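Local coordinates for putative uncharacterized protein (Streptococcus mutans, PDB 3BGK) that probably dehydrates the S form of hydrated NAD(P)H, consuming ADP and releasing AMP and phosphate, and so repairs a damaged nicotinamide cofactor, at residues Leu62-Asn67 / Val129-Gly134; Leu135-Leu140 / Asp161-Asn166; Gly235-Gly240 / Leu278-Ala283. One frame throughout, in Å; residues are numbered along the deposited sequence.

Contacts 1 and 2 are neighbours in space and in sequence, their centres about 9 Å apart, whereas contact 3 sits across the chain's centre, about 23 Å from the centre of contact 1 and about 27 Å from that of contact 2. The pair meet directly: Met131 O lies 2.9 Å from Asp161 N between adjacent strands, and the chain passes straight from Gly134 to Leu135. Gly134, predicted to bind the hydrated dinucleotide, closes contact 1 where contact 2 begins. Contact 3 reaches the same sheet nearer its other edge, with the Ile237 side chain about 4 Å from that of Thr226, a predicted AMP-binding residue.

Contact 1. Residues Leu62-Asn67 / Val129-Gly134; sequences LLIGGN and VLMGPG
Two neighbouring parallel strands of the central sheet pair here, Leu62, Leu63 and Ile64 lying beside Val129, Leu130 and Met131, and the pairing runs on into the glycine-rich loops that follow. Leu130 N bonds to Leu62 O at 2.8 Å, and Ile64 N returns to Leu130 O at 2.9 Å. Gly132 N then meets Ile64 O almost head-on, the C=O...N angle being 179°. Past the strands, Gly66 N reaches Pro133 O at 3.0 Å, in the carbonyl plane on a lone pair, while Asn67 N makes a weak bond to Gly134 O. With a glycine on each segment, the CA atoms of Gly66 and Gly134 approach to 4.4 Å, and each residue has a positive phi. The Asn67 amide itself turns to Leu135 O through ND2.

On one face of the sheet Leu63 and Leu130 touch through their CD2 methyls, 4.2 Å apart. On the other, Ile64 CD1 lies 3.7 Å from Val129 CG1; CG1 of Ile64 is anti to its carbonyl carbon (chi1 -54°), which carries CD1 back over the valine. Selenomethionine Met131 lays CG against Ile64 CB, on the face covered by helix 139-151, where it touches Phe145. Gly134 is predicted to bind the hydrated dinucleotide, so paired strand ends opening into glycine loops at the C-terminal edge of the sheet fit the substrate site of a ribokinase-like alpha/beta/alpha fold.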
loop_
_atom_site.group_PDB
_atom_site.type_symbol
_atom_site.label_atom_id
_atom_site.label_comp_id
_atom_site.label_asym_id
_atom_site.label_seq_id
_atom_site.Cartn_x
_atom_site.Cartn_y
_atom_site.Cartn_z
ATOM N N LEU A 62 -11.179 -8.465 -19.080
ATOM C CA LEU A 62 -11.802 -8.872 -17.835
ATOM C C LEU A 62 -11.010 -10.040 -17.234
ATOM O O LEU A 62 -10.752 -11.053 -17.900
ATOM C CB LEU A 62 -13.287 -9.225 -18.044
ATOM C CG LEU A 62 -14.069 -9.805 -16.850
ATOM C CD1 LEU A 62 -14.340 -8.772 -15.766
ATOM C CD2 LEU A 62 -15.367 -10.451 -17.293
ATOM N N LEU A 63 -10.604 -9.884 -15.977
ATOM C CA LEU A 63 -9.902 -10.936 -15.260
ATOM C C LEU A 63 -10.884 -11.531 -14.281
ATOM O O LEU A 63 -11.662 -10.802 -13.672
ATOM C CB LEU A 63 -8.682 -10.381 -14.523
ATOM C CG LEU A 63 -7.436 -10.064 -15.353
ATOM C CD1 LEU A 63 -7.566 -8.754 -16.097
ATOM C CD2 LEU A 63 -6.211 -10.043 -14.475
ATOM N N ILE A 64 -10.871 -12.851 -14.154
ATOM C CA ILE A 64 -11.783 -13.556 -13.269
ATOM C C ILE A 64 -10.971 -14.559 -12.468
ATOM O O ILE A 64 -10.396 -15.484 -13.031
ATOM C CB ILE A 64 -12.898 -14.281 -14.060
ATOM C CG1 ILE A 64 -13.630 -13.303 -14.980
ATOM C CG2 ILE A 64 -13.874 -14.976 -13.115
ATOM C CD1 ILE A 64 -14.489 -13.968 -16.016
ATOM N N GLY A 65 -10.920 -14.356 -11.159
ATOM C CA GLY A 65 -10.117 -15.186 -10.275
ATOM C C GLY A 65 -9.954 -14.532 -8.917
ATOM O O GLY A 65 -10.756 -13.690 -8.528
ATOM N N GLY A 66 -8.912 -14.921 -8.187
ATOM C CA GLY A 66 -8.667 -14.354 -6.867
ATOM C C GLY A 66 -9.758 -14.757 -5.906
ATOM O O GLY A 66 -10.082 -14.024 -4.965
ATOM N N ASN A 67 -10.341 -15.924 -6.171
ATOM C CA ASN A 67 -11.290 -16.541 -5.272
ATOM C C ASN A 67 -10.544 -16.914 -4.002
ATOM O O ASN A 67 -9.387 -17.352 -4.063
ATOM C CB ASN A 67 -11.891 -17.784 -5.922
ATOM C CG ASN A 67 -13.088 -18.337 -5.162
ATOM O OD1 ASN A 67 -13.582 -17.731 -4.204
ATOM N ND2 ASN A 67 -13.567 -19.499 -5.598
ATOM N N VAL A 129 -10.908 -12.182 -22.124
ATOM C CA VAL A 129 -11.302 -12.693 -20.815
ATOM C C VAL A 129 -10.243 -13.659 -20.289
ATOM O O VAL A 129 -10.002 -14.721 -20.874
ATOM C CB VAL A 129 -12.715 -13.344 -20.827
ATOM C CG1 VAL A 129 -13.051 -13.961 -19.459
ATOM C CG2 VAL A 129 -13.775 -12.315 -21.216
ATOM N N LEU A 130 -9.588 -13.261 -19.199
ATOM C CA LEU A 130 -8.605 -14.108 -18.545
ATOM C C LEU A 130 -9.226 -14.729 -17.305
ATOM O O LEU A 130 -9.419 -14.069 -16.286
ATOM C CB LEU A 130 -7.325 -13.332 -18.196
ATOM C CG LEU A 130 -6.305 -13.957 -17.230
ATOM C CD1 LEU A 130 -5.883 -15.384 -17.622
ATOM C CD2 LEU A 130 -5.089 -13.064 -17.096
HETATM N N MSE A 131 -9.529 -16.013 -17.399
HETATM C CA MSE A 131 -10.128 -16.715 -16.286
HETATM C C MSE A 131 -9.162 -17.758 -15.749
HETATM O O MSE A 131 -8.553 -18.493 -16.515
HETATM C CB MSE A 131 -11.430 -17.354 -16.742
HETATM C CG MSE A 131 -12.222 -18.032 -15.650
HETATM SE SE MSE A 131 -13.766 -18.959 -16.396
HETATM C CE MSE A 131 -12.927 -19.822 -17.933
ATOM N N GLY A 132 -8.998 -17.799 -14.431
ATOM C CA GLY A 132 -8.279 -18.904 -13.811
ATOM C C GLY A 132 -7.303 -18.630 -12.683
ATOM O O GLY A 132 -7.208 -19.443 -11.759
ATOM N N PRO A 133 -6.545 -17.516 -12.754
ATOM C CA PRO A 133 -5.549 -17.318 -11.695
ATOM C C PRO A 133 -6.210 -17.116 -10.331
ATOM O O PRO A 133 -6.886 -16.114 -10.101
ATOM C CB PRO A 133 -4.771 -16.068 -12.146
ATOM C CG PRO A 133 -5.639 -15.383 -13.136
ATOM C CD PRO A 133 -6.533 -16.423 -13.749
ATOM N N GLY A 134 -6.034 -18.096 -9.450
ATOM C CA GLY A 134 -6.641 -18.064 -8.125
ATOM C C GLY A 134 -8.136 -18.339 -8.093
ATOM O O GLY A 134 -8.790 -18.096 -7.076
#

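Contact 2. Residues Leu135-Leu140 / Asp161-Asn166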
loop_
_atom_site.group_PDB
_atom_site.type_symbol
_atom_site.label_atom_id
_atom_site.label_comp_id
_atom_site.label_asym_id
_atom_site.label_seq_id
_atom_site.Cartn_x
_atom_site.Cartn_y
_atom_site.Cartn_z
ATOM N N LEU A 135 -8.677 -18.849 -9.198
ATOM C CA LEU A 135 -10.105 -19.159 -9.302
ATOM C C LEU A 135 -10.542 -20.224 -8.288
ATOM O O LEU A 135 -11.674 -20.200 -7.805
ATOM C CB LEU A 135 -10.451 -19.615 -10.731
ATOM C CG LEU A 135 -11.915 -19.842 -11.151
ATOM C CD1 LEU A 135 -12.741 -18.564 -11.048
ATOM C CD2 LEU A 135 -11.991 -20.399 -12.561
ATOM N N ALA A 136 -9.626 -21.140 -7.972
ATOM C CA ALA A 136 -9.915 -22.336 -7.169
ATOM C C ALA A 136 -10.902 -23.270 -7.883
ATOM O O ALA A 136 -11.167 -23.109 -9.082
ATOM C CB ALA A 136 -10.396 -21.968 -5.752
ATOM N N GLU A 137 -11.428 -24.251 -7.151
ATOM C CA GLU A 137 -12.221 -25.320 -7.760
ATOM C C GLU A 137 -13.538 -25.607 -7.043
ATOM O O GLU A 137 -14.252 -26.541 -7.413
ATOM C CB GLU A 137 -11.380 -26.599 -7.896
ATOM C CG GLU A 137 -10.359 -26.522 -9.026
ATOM C CD GLU A 137 -9.409 -27.704 -9.070
ATOM O OE1 GLU A 137 -9.880 -28.856 -9.209
ATOM O OE2 GLU A 137 -8.183 -27.470 -8.985
ATOM N N ASP A 138 -13.855 -24.794 -6.033
ATOM C CA ASP A 138 -15.098 -24.942 -5.257
ATOM C C ASP A 138 -16.363 -24.676 -6.088
ATOM O O ASP A 138 -16.289 -24.508 -7.311
ATOM C CB ASP A 138 -15.065 -24.065 -3.991
ATOM C CG ASP A 138 -14.907 -22.576 -4.294
ATOM O OD1 ASP A 138 -14.837 -21.787 -3.325
ATOM O OD2 ASP A 138 -14.849 -22.188 -5.486
ATOM N N ASP A 139 -17.517 -24.642 -5.427
ATOM C CA ASP A 139 -18.789 -24.449 -6.126
ATOM C C ASP A 139 -18.904 -23.094 -6.831
ATOM O O ASP A 139 -19.399 -23.023 -7.956
ATOM C CB ASP A 139 -19.975 -24.697 -5.188
ATOM C CG ASP A 139 -20.298 -26.182 -5.034
ATOM O OD1 ASP A 139 -20.062 -26.950 -5.998
ATOM O OD2 ASP A 139 -20.792 -26.580 -3.950
ATOM N N LEU A 140 -18.430 -22.036 -6.176
ATOM C CA LEU A 140 -18.434 -20.695 -6.772
ATOM C C LEU A 140 -17.607 -20.619 -8.064
ATOM O O LEU A 140 -17.988 -19.927 -9.007
ATOM C CB LEU A 140 -17.966 -19.635 -5.759
ATOM C CG LEU A 140 -17.836 -18.179 -6.237
ATOM C CD1 LEU A 140 -19.159 -17.631 -6.787
ATOM C CD2 LEU A 140 -17.288 -17.280 -5.132
ATOM N N ASP A 161 -6.431 -20.261 -17.447
ATOM C CA ASP A 161 -5.203 -20.319 -16.669
ATOM C C ASP A 161 -5.391 -21.159 -15.424
ATOM O O ASP A 161 -6.513 -21.333 -14.955
ATOM C CB ASP A 161 -4.770 -18.905 -16.280
ATOM C CG ASP A 161 -3.436 -18.873 -15.571
ATOM O OD1 ASP A 161 -2.397 -19.007 -16.245
ATOM O OD2 ASP A 161 -3.423 -18.713 -14.332
ATOM N N GLY A 162 -4.289 -21.690 -14.904
ATOM C CA GLY A 162 -4.280 -22.369 -13.618
ATOM C C GLY A 162 -5.418 -23.346 -13.443
ATOM O O GLY A 162 -5.658 -24.172 -14.315
ATOM N N SER A 163 -6.140 -23.215 -12.331
ATOM C CA SER A 163 -7.195 -24.151 -11.937
ATOM C C SER A 163 -8.362 -24.242 -12.923
ATOM O O SER A 163 -9.115 -25.222 -12.909
ATOM C CB SER A 163 -7.717 -23.819 -10.532
ATOM O OG SER A 163 -8.630 -22.734 -10.558
ATOM N N ALA A 164 -8.507 -23.230 -13.775
ATOM C CA ALA A 164 -9.540 -23.256 -14.810
ATOM C C ALA A 164 -9.235 -24.297 -15.892
ATOM O O ALA A 164 -10.123 -24.700 -16.629
ATOM C CB ALA A 164 -9.735 -21.873 -15.412
ATOM N N ILE A 165 -7.980 -24.728 -15.979
ATOM C CA ILE A 165 -7.602 -25.822 -16.868
ATOM C C ILE A 165 -8.210 -27.133 -16.370
ATOM O O ILE A 165 -8.757 -27.906 -17.162
ATOM C CB ILE A 165 -6.067 -25.950 -17.016
ATOM C CG1 ILE A 165 -5.468 -24.698 -17.673
ATOM C CG2 ILE A 165 -5.701 -27.199 -17.813
ATOM C CD1 ILE A 165 -5.730 -24.561 -19.172
ATOM N N ASN A 166 -8.124 -27.367 -15.057
ATOM C CA ASN A 166 -8.809 -28.493 -14.406
ATOM C C ASN A 166 -10.324 -28.443 -14.610
ATOM O O ASN A 166 -10.967 -29.473 -14.812
ATOM C CB ASN A 166 -8.524 -28.521 -12.904
ATOM C CG ASN A 166 -7.054 -28.383 -12.575
ATOM O OD1 ASN A 166 -6.197 -28.995 -13.213
ATOM N ND2 ASN A 166 -6.755 -27.585 -11.557
#
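Glu137 reaches from the loop ahead of helix 139-151 to Ser163 and Asn166 in the first turn of helix 163-170. From CB the chain stretches out, chi2 173°, and CG passes over Ser163 CB at 4.1 Å. CD comes next, at 4.0 Å from Asn166 CB. Of the two carboxylate oxygens, OE1 rests near that same Asn166 CB, while OE2 takes a weak, bent hydrogen bond of 2.9 Å from Asn166 ND2. The two side chains cross at about a right angle, their carboxylate and amide planes 45° apart.

One residue before Glu137, Ala136 O accepts a bond from Ser163 OG at 3.0 Å. The hydroxyl stands above the carbonyl plane, away from a lone pair, so this link too departs from the ideal. Ser163 OG also lies against Leu135 CB, and deeper in, Leu135 CD2 meets Ala164 CB at 3.9 Å; Leu167 of the same helix touches both Leu135 and Glu137.

Two imperfect bonds and one apolar contact join the loop after Gly134 to the helix. The amide-to-carboxylate bond is weak and lies at an exposed rim, where water can probably compete for Glu137, while the Ser163 hydroxyl link sits further in.

Contact 3. Residues Gly235-Gly240 / Leu278-Ala283; sequences GHIQVG and LHSYIA
As the chain leaves strand 233-237 it turns at Gln238 and runs up against helix 268-287, bringing the CA of Gly240 to 4.8 Å from that of Ser280, with Val239 opposite Tyr281. Ser280 is the hub on the helix side, and it meets three residues of the other segment. Val239 presses CG2 onto Ser280 CB at 3.7 Å, and the same methyl lies 3.9 Å from Tyr281 N, so it sits over the helix backbone as well as the serine. Gly240 brings its bare CA to 3.9 Å from Ser280 CB. From further back along the chain, Ile237 sends CD1 to Ser280 OG at 3.7 Å; its CG1 lies between the backbone N and the carbonyl carbon (chi1 52°), and the branch extends from there toward the helix.

Across the two segments the fit is one of van der Waals contact, and the polar ties run to neighbouring residues. Ser280 OG is hydrogen-bonded to Gln244 OE1, which gives the buried hydroxyl a polar partner that the surrounding carbons do not offer, and Gly240 N bonds to Asp284 OD1 one turn along the helix. Tyr281 joins mainly through its backbone, its ring packing instead on Val305 and Met309 of helix 295-310.

His279 bonds through NE2 to Met249 O, just before Gly250, predicted to bind AMP, and Asp251, predicted to bind the hydrated dinucleotide. A helix packed against the loop that leaves the next-to-edge strand 233-237, close to helix 249-263, whose start carries those predicted residues, belongs to one outer layer of the three-layer alpha/beta/alpha sandwich of the NnrD/CARKD family.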
loop_
_atom_site.group_PDB
_atom_site.type_symbol
_atom_site.label_atom_id
_atom_site.label_comp_id
_atom_site.label_asym_id
_atom_site.label_seq_id
_atom_site.Cartn_x
_atom_site.Cartn_y
_atom_site.Cartn_z
ATOM N N GLY A 235 7.619 -22.497 -30.166
ATOM C CA GLY A 235 8.537 -21.412 -29.848
ATOM C C GLY A 235 9.288 -21.692 -28.566
ATOM O O GLY A 235 8.692 -22.104 -27.578
ATOM N N HIS A 236 10.601 -21.483 -28.586
ATOM C CA HIS A 236 11.436 -21.677 -27.400
ATOM C C HIS A 236 12.006 -20.336 -26.944
ATOM O O HIS A 236 12.469 -19.547 -27.762
ATOM C CB HIS A 236 12.595 -22.655 -27.685
ATOM C CG HIS A 236 12.161 -23.998 -28.195
ATOM N ND1 HIS A 236 12.058 -24.289 -29.539
ATOM C CD2 HIS A 236 11.820 -25.136 -27.539
ATOM C CE1 HIS A 236 11.665 -25.541 -29.691
ATOM N NE2 HIS A 236 11.510 -26.077 -28.493
ATOM N N ILE A 237 11.974 -20.080 -25.641
ATOM C CA ILE A 237 12.684 -18.924 -25.084
ATOM C C ILE A 237 14.003 -19.368 -24.452
ATOM O O ILE A 237 14.034 -20.365 -23.725
ATOM C CB ILE A 237 11.834 -18.135 -24.053
ATOM C CG1 ILE A 237 11.271 -19.071 -22.972
ATOM C CG2 ILE A 237 10.724 -17.374 -24.760
ATOM C CD1 ILE A 237 11.075 -18.414 -21.621
ATOM N N GLN A 238 15.088 -18.650 -24.743
ATOM C CA GLN A 238 16.386 -18.959 -24.129
ATOM C C GLN A 238 16.594 -18.190 -22.822
ATOM O O GLN A 238 17.281 -18.678 -21.915
ATOM C CB GLN A 238 17.564 -18.723 -25.090
ATOM C CG GLN A 238 17.572 -19.562 -26.391
ATOM C CD GLN A 238 17.638 -21.088 -26.189
ATOM O OE1 GLN A 238 17.326 -21.855 -27.111
ATOM N NE2 GLN A 238 18.044 -21.529 -24.995
ATOM N N VAL A 239 16.001 -16.997 -22.737
ATOM C CA VAL A 239 15.987 -16.180 -21.512
ATOM C C VAL A 239 15.237 -16.875 -20.370
ATOM O O VAL A 239 14.423 -17.775 -20.602
ATOM C CB VAL A 239 15.364 -14.766 -21.749
ATOM C CG1 VAL A 239 16.247 -13.922 -22.658
ATOM C CG2 VAL A 239 13.968 -14.874 -22.319
ATOM N N GLY A 240 15.520 -16.452 -19.142
ATOM C CA GLY A 240 14.905 -17.055 -17.963
ATOM C C GLY A 240 15.926 -17.707 -17.054
ATOM O O GLY A 240 16.992 -18.121 -17.505
ATOM N N LEU A 278 9.153 -11.412 -23.009
ATOM C CA LEU A 278 9.421 -10.212 -22.229
ATOM C C LEU A 278 9.377 -10.454 -20.719
ATOM O O LEU A 278 10.196 -9.931 -19.973
ATOM C CB LEU A 278 8.466 -9.086 -22.637
ATOM C CG LEU A 278 8.943 -7.679 -22.283
ATOM C CD1 LEU A 278 10.256 -7.365 -22.969
ATOM C CD2 LEU A 278 7.886 -6.686 -22.674
ATOM N N HIS A 279 8.410 -11.250 -20.291
ATOM C CA HIS A 279 8.290 -11.719 -18.917
ATOM C C HIS A 279 9.647 -12.223 -18.390
ATOM O O HIS A 279 10.166 -11.694 -17.396
ATOM C CB HIS A 279 7.203 -12.801 -18.891
ATOM C CG HIS A 279 7.071 -13.531 -17.592
ATOM N ND1 HIS A 279 7.744 -14.706 -17.328
ATOM C CD2 HIS A 279 6.305 -13.285 -16.504
ATOM C CE1 HIS A 279 7.414 -15.139 -16.125
ATOM N NE2 HIS A 279 6.535 -14.300 -15.609
ATOM N N SER A 280 10.233 -13.208 -19.075
ATOM C CA SER A 280 11.540 -13.772 -18.681
ATOM C C SER A 280 12.720 -12.837 -18.939
ATOM O O SER A 280 13.696 -12.831 -18.175
ATOM C CB SER A 280 11.789 -15.124 -19.357
ATOM O OG SER A 280 11.096 -16.160 -18.681
ATOM N N TYR A 281 12.634 -12.061 -20.018
ATOM C CA TYR A 281 13.667 -11.085 -20.355
ATOM C C TYR A 281 13.828 -10.046 -19.252
ATOM O O TYR A 281 14.951 -9.686 -18.902
ATOM C CB TYR A 281 13.343 -10.412 -21.690
ATOM C CG TYR A 281 14.238 -9.256 -22.065
ATOM C CD1 TYR A 281 15.437 -9.468 -22.734
ATOM C CD2 TYR A 281 13.871 -7.945 -21.774
ATOM C CE1 TYR A 281 16.262 -8.403 -23.089
ATOM C CE2 TYR A 281 14.681 -6.883 -22.121
ATOM C CZ TYR A 281 15.874 -7.117 -22.781
ATOM O OH TYR A 281 16.680 -6.053 -23.136
ATOM N N ILE A 282 12.706 -9.572 -18.711
ATOM C CA ILE A 282 12.724 -8.617 -17.599
ATOM C C ILE A 282 13.326 -9.272 -16.346
ATOM O O ILE A 282 14.180 -8.682 -15.671
ATOM C CB ILE A 282 11.314 -8.016 -17.329
ATOM C CG1 ILE A 282 10.906 -7.092 -18.484
ATOM C CG2 ILE A 282 11.286 -7.260 -16.005
ATOM C CD1 ILE A 282 9.408 -6.803 -18.578
ATOM N N ALA A 283 12.899 -10.504 -16.067
ATOM C CA ALA A 283 13.414 -11.284 -14.947
ATOM C C ALA A 283 14.930 -11.445 -15.045
ATOM O O ALA A 283 15.632 -11.335 -14.032
ATOM C CB ALA A 283 12.724 -12.645 -14.876
#